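Local coordinates for acetoacetate decarboxylase (Sphingomonas wittichii, PDB 5UPB), which is an acetoacetate decarboxylase-like lyase that probably acts on small keto-acid substrates, at the interface of chains A and B. Sequence-based numbering; all coordinates share one arbitrary frame. Chains: chain A/B, Acetoacetate decarboxylase.

The interface of chains A and B. Residues chain A 186-190, 192-195; chain B 116-117, 184, 196, 198, 251-252.
In this acetoacetate decarboxylase-family fold, the loop of chain A that follows strand 179-186 lies against chain B along a two-fold interface, so a twin of the patch exists with the chains exchanged; it joins two copies in the deposited four-chain assembly and probably helps hold the subunits together. The tight part centres on B:Arg184, whose side chain runs out extended from CG to NE, with CG anti to the backbone N (chi1 179°). Its guanidinium is sandwiched: A:Trp186 CD1 sits 3.4 Å above one face, toward the rim, and A:Gln193 CB lies over the opposite one. In the guanidinium plane, B:Arg184 NH2 donates to the backbone carbonyl A:Pro187 O at 2.5 Å, coming from above that carbonyl's plane. NH1 points at the carbonyl of A:Thr194, modelled too close to be read as a bond length, and also makes a salt bridge to B:Glu198 on its own chain. B:Glu198 clasps A:Thr194 with the syn lone pairs of both carboxylate oxygens: OE2 takes the backbone N at 2.9 Å, nearly straight at 175°, and OE1 the hydroxyl OG1 at 2.6 Å. The arginine's charge may help keep B:Glu198 ionised. Next to this, methyl CD2 of B:Leu116 caps one face of the six-membered ring of A:Trp186, 3.4 Å from its centroid, while B:Leu116 CB meets A:Leu189 CD1 at 3.5 Å.

A:Gln193, extended beyond CG, spends its amide on both chains. A:Gln193 NE2 reaches B:Ala252 O at 2.8 Å on a lone pair and B:Asn117 OD1 at 3.0 Å nearly along the C=O axis; OE1 turns back to accept from the backbone N of A:Leu189, bracing its own loop. An alanine here would remove that amide and would probably loosen both the loop and its hold on B:Asn117 and B:Ala252. Packing is looser toward A:His190, which hides little surface and brings mainly CB and ring carbon CD2 near B:Ala252 and B:Gly251, and A:Thr192, which buries nothing against chain B.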
loop_
_atom_site.group_PDB
_atom_site.type_symbol
_atom_site.label_atom_id
_atom_site.label_comp_id
_atom_site.label_asym_id
_atom_site.label_seq_id
_atom_site.Cartn_x
_atom_site.Cartn_y
_atom_site.Cartn_z
ATOM N N TRP A 186 -10.004 -20.948 -15.842
ATOM C CA TRP A 186 -9.797 -19.755 -16.660
ATOM C C TRP A 186 -11.043 -19.582 -17.510
ATOM O O TRP A 186 -11.131 -20.096 -18.635
ATOM C CB TRP A 186 -8.535 -19.867 -17.513
ATOM C CG TRP A 186 -8.055 -18.558 -18.084
ATOM C CD1 TRP A 186 -7.915 -18.241 -19.417
ATOM C CD2 TRP A 186 -7.665 -17.385 -17.353
ATOM N NE1 TRP A 186 -7.441 -16.954 -19.555
ATOM C CE2 TRP A 186 -7.290 -16.401 -18.309
ATOM C CE3 TRP A 186 -7.586 -17.070 -15.994
ATOM C CZ2 TRP A 186 -6.844 -15.124 -17.943
ATOM C CZ3 TRP A 186 -7.152 -15.789 -15.625
ATOM C CH2 TRP A 186 -6.783 -14.831 -16.611
ATOM N N PRO A 187 -12.053 -18.909 -16.987
ATOM C CA PRO A 187 -13.357 -18.921 -17.655
ATOM C C PRO A 187 -13.363 -18.030 -18.885
ATOM O O PRO A 187 -12.481 -17.196 -19.091
ATOM C CB PRO A 187 -14.312 -18.378 -16.581
ATOM C CG PRO A 187 -13.435 -17.484 -15.745
ATOM C CD PRO A 187 -12.088 -18.177 -15.704
ATOM N N ALA A 188 -14.374 -18.252 -19.714
ATOM C CA ALA A 188 -14.612 -17.448 -20.913
ATOM C C ALA A 188 -15.558 -16.292 -20.592
ATOM O O ALA A 188 -16.577 -16.488 -19.933
ATOM C CB ALA A 188 -15.218 -18.280 -22.050
ATOM N N LEU A 189 -15.183 -15.087 -20.994
ATOM C CA LEU A 189 -16.069 -13.943 -20.891
ATOM C C LEU A 189 -16.823 -13.669 -22.180
ATOM O O LEU A 189 -17.602 -12.711 -22.238
ATOM C CB LEU A 189 -15.297 -12.699 -20.480
ATOM C CG LEU A 189 -14.645 -12.780 -19.107
ATOM C CD1 LEU A 189 -14.002 -11.455 -18.840
ATOM C CD2 LEU A 189 -15.642 -13.165 -18.032
ATOM N N HIS A 190 -16.527 -14.413 -23.240
ATOM C CA HIS A 190 -17.270 -14.336 -24.459
ATOM C C HIS A 190 -17.407 -15.781 -24.922
ATOM O O HIS A 190 -16.460 -16.558 -24.771
ATOM C CB HIS A 190 -16.545 -13.455 -25.501
ATOM C CG HIS A 190 -17.340 -13.152 -26.730
ATOM N ND1 HIS A 190 -17.552 -14.064 -27.745
ATOM C CD2 HIS A 190 -18.018 -12.036 -27.081
ATOM C CE1 HIS A 190 -18.304 -13.507 -28.683
ATOM N NE2 HIS A 190 -18.598 -12.276 -28.303
ATOM N N THR A 192 -17.015 -17.209 -27.586
ATOM C CA THR A 192 -16.001 -17.666 -28.527
ATOM C C THR A 192 -14.643 -17.903 -27.866
ATOM O O THR A 192 -13.727 -18.419 -28.514
ATOM C CB THR A 192 -15.841 -16.655 -29.681
ATOM O OG1 THR A 192 -15.361 -15.388 -29.185
ATOM C CG2 THR A 192 -17.186 -16.461 -30.464
ATOM N N GLN A 193 -14.465 -17.497 -26.618
ATOM C CA GLN A 193 -13.194 -17.677 -25.942
ATOM C C GLN A 193 -13.022 -19.132 -25.484
ATOM O O GLN A 193 -13.995 -19.857 -25.259
ATOM C CB GLN A 193 -13.063 -16.740 -24.737
ATOM C CG GLN A 193 -12.946 -15.257 -25.094
ATOM C CD GLN A 193 -12.946 -14.389 -23.871
ATOM O OE1 GLN A 193 -12.950 -14.893 -22.734
ATOM N NE2 GLN A 193 -12.929 -13.066 -24.084
ATOM N N THR A 194 -11.768 -19.564 -25.374
ATOM C CA THR A 194 -11.470 -20.939 -24.951
ATOM C C THR A 194 -11.381 -21.007 -23.436
ATOM O O THR A 194 -10.454 -20.430 -22.866
ATOM C CB THR A 194 -10.168 -21.435 -25.550
ATOM O OG1 THR A 194 -10.214 -21.316 -26.973
ATOM C CG2 THR A 194 -9.899 -22.925 -25.118
ATOM N N PRO A 195 -12.277 -21.711 -22.749
ATOM C CA PRO A 195 -12.189 -21.797 -21.289
ATOM C C PRO A 195 -11.318 -22.968 -20.836
ATOM O O PRO A 195 -11.019 -23.889 -21.587
ATOM C CB PRO A 195 -13.649 -22.026 -20.883
ATOM C CG PRO A 195 -14.194 -22.871 -22.012
ATOM C CD PRO A 195 -13.460 -22.424 -23.267
ATOM N N LEU B 116 -8.487 -11.839 -18.682
ATOM C CA LEU B 116 -9.474 -12.714 -19.315
ATOM C C LEU B 116 -9.805 -12.250 -20.721
ATOM O O LEU B 116 -10.191 -13.072 -21.560
ATOM C CB LEU B 116 -10.759 -12.780 -18.484
ATOM C CG LEU B 116 -10.622 -13.441 -17.113
ATOM C CD1 LEU B 116 -11.878 -13.119 -16.287
ATOM C CD2 LEU B 116 -10.408 -14.927 -17.285
ATOM N N ASN B 117 -9.703 -10.948 -20.974
ATOM C CA ASN B 117 -9.927 -10.361 -22.291
ATOM C C ASN B 117 -8.619 -10.024 -22.998
ATOM O O ASN B 117 -8.614 -9.260 -23.974
ATOM C CB ASN B 117 -10.812 -9.125 -22.150
ATOM C CG ASN B 117 -12.283 -9.470 -22.008
ATOM O OD1 ASN B 117 -12.758 -10.497 -22.520
ATOM N ND2 ASN B 117 -13.000 -8.660 -21.237
ATOM N N ARG B 184 -5.319 -13.166 -25.171
ATOM C CA ARG B 184 -5.836 -13.956 -24.077
ATOM C C ARG B 184 -4.918 -15.168 -23.938
ATOM O O ARG B 184 -4.907 -16.072 -24.784
ATOM C CB ARG B 184 -7.292 -14.323 -24.352
ATOM C CG ARG B 184 -7.897 -15.184 -23.244
ATOM C CD ARG B 184 -9.358 -15.518 -23.500
ATOM N NE ARG B 184 -10.057 -16.020 -22.304
ATOM C CZ ARG B 184 -10.265 -17.298 -22.083
ATOM N NH1 ARG B 184 -9.831 -18.190 -22.944
ATOM N NH2 ARG B 184 -10.922 -17.707 -21.015
ATOM N N VAL B 196 -4.068 -21.703 -22.962
ATOM C CA VAL B 196 -4.865 -20.866 -23.846
ATOM C C VAL B 196 -3.934 -19.844 -24.470
ATOM O O VAL B 196 -3.125 -19.220 -23.771
ATOM C CB VAL B 196 -5.998 -20.154 -23.079
ATOM C CG1 VAL B 196 -6.772 -19.191 -23.988
ATOM C CG2 VAL B 196 -6.940 -21.186 -22.460
ATOM N N GLU B 198 -4.791 -17.021 -27.583
ATOM C CA GLU B 198 -5.625 -16.641 -28.718
ATOM C C GLU B 198 -5.736 -15.117 -28.795
ATOM O O GLU B 198 -5.868 -14.432 -27.775
ATOM C CB GLU B 198 -6.991 -17.333 -28.611
ATOM C CG GLU B 198 -7.717 -17.074 -27.268
ATOM C CD GLU B 198 -8.812 -18.088 -26.956
ATOM O OE1 GLU B 198 -8.859 -19.168 -27.596
ATOM O OE2 GLU B 198 -9.675 -17.767 -26.117
ATOM N N GLY B 251 -17.206 -9.103 -23.163
ATOM C CA GLY B 251 -16.127 -10.026 -23.477
ATOM C C GLY B 251 -15.543 -9.757 -24.851
ATOM O O GLY B 251 -16.236 -9.339 -25.779
ATOM N N ALA B 252 -14.245 -10.022 -24.976
ATOM C CA ALA B 252 -13.541 -9.885 -26.239
ATOM C C ALA B 252 -13.756 -11.106 -27.120
ATOM O O ALA B 252 -13.714 -12.251 -26.650
ATOM C CB ALA B 252 -12.059 -9.646 -25.991
#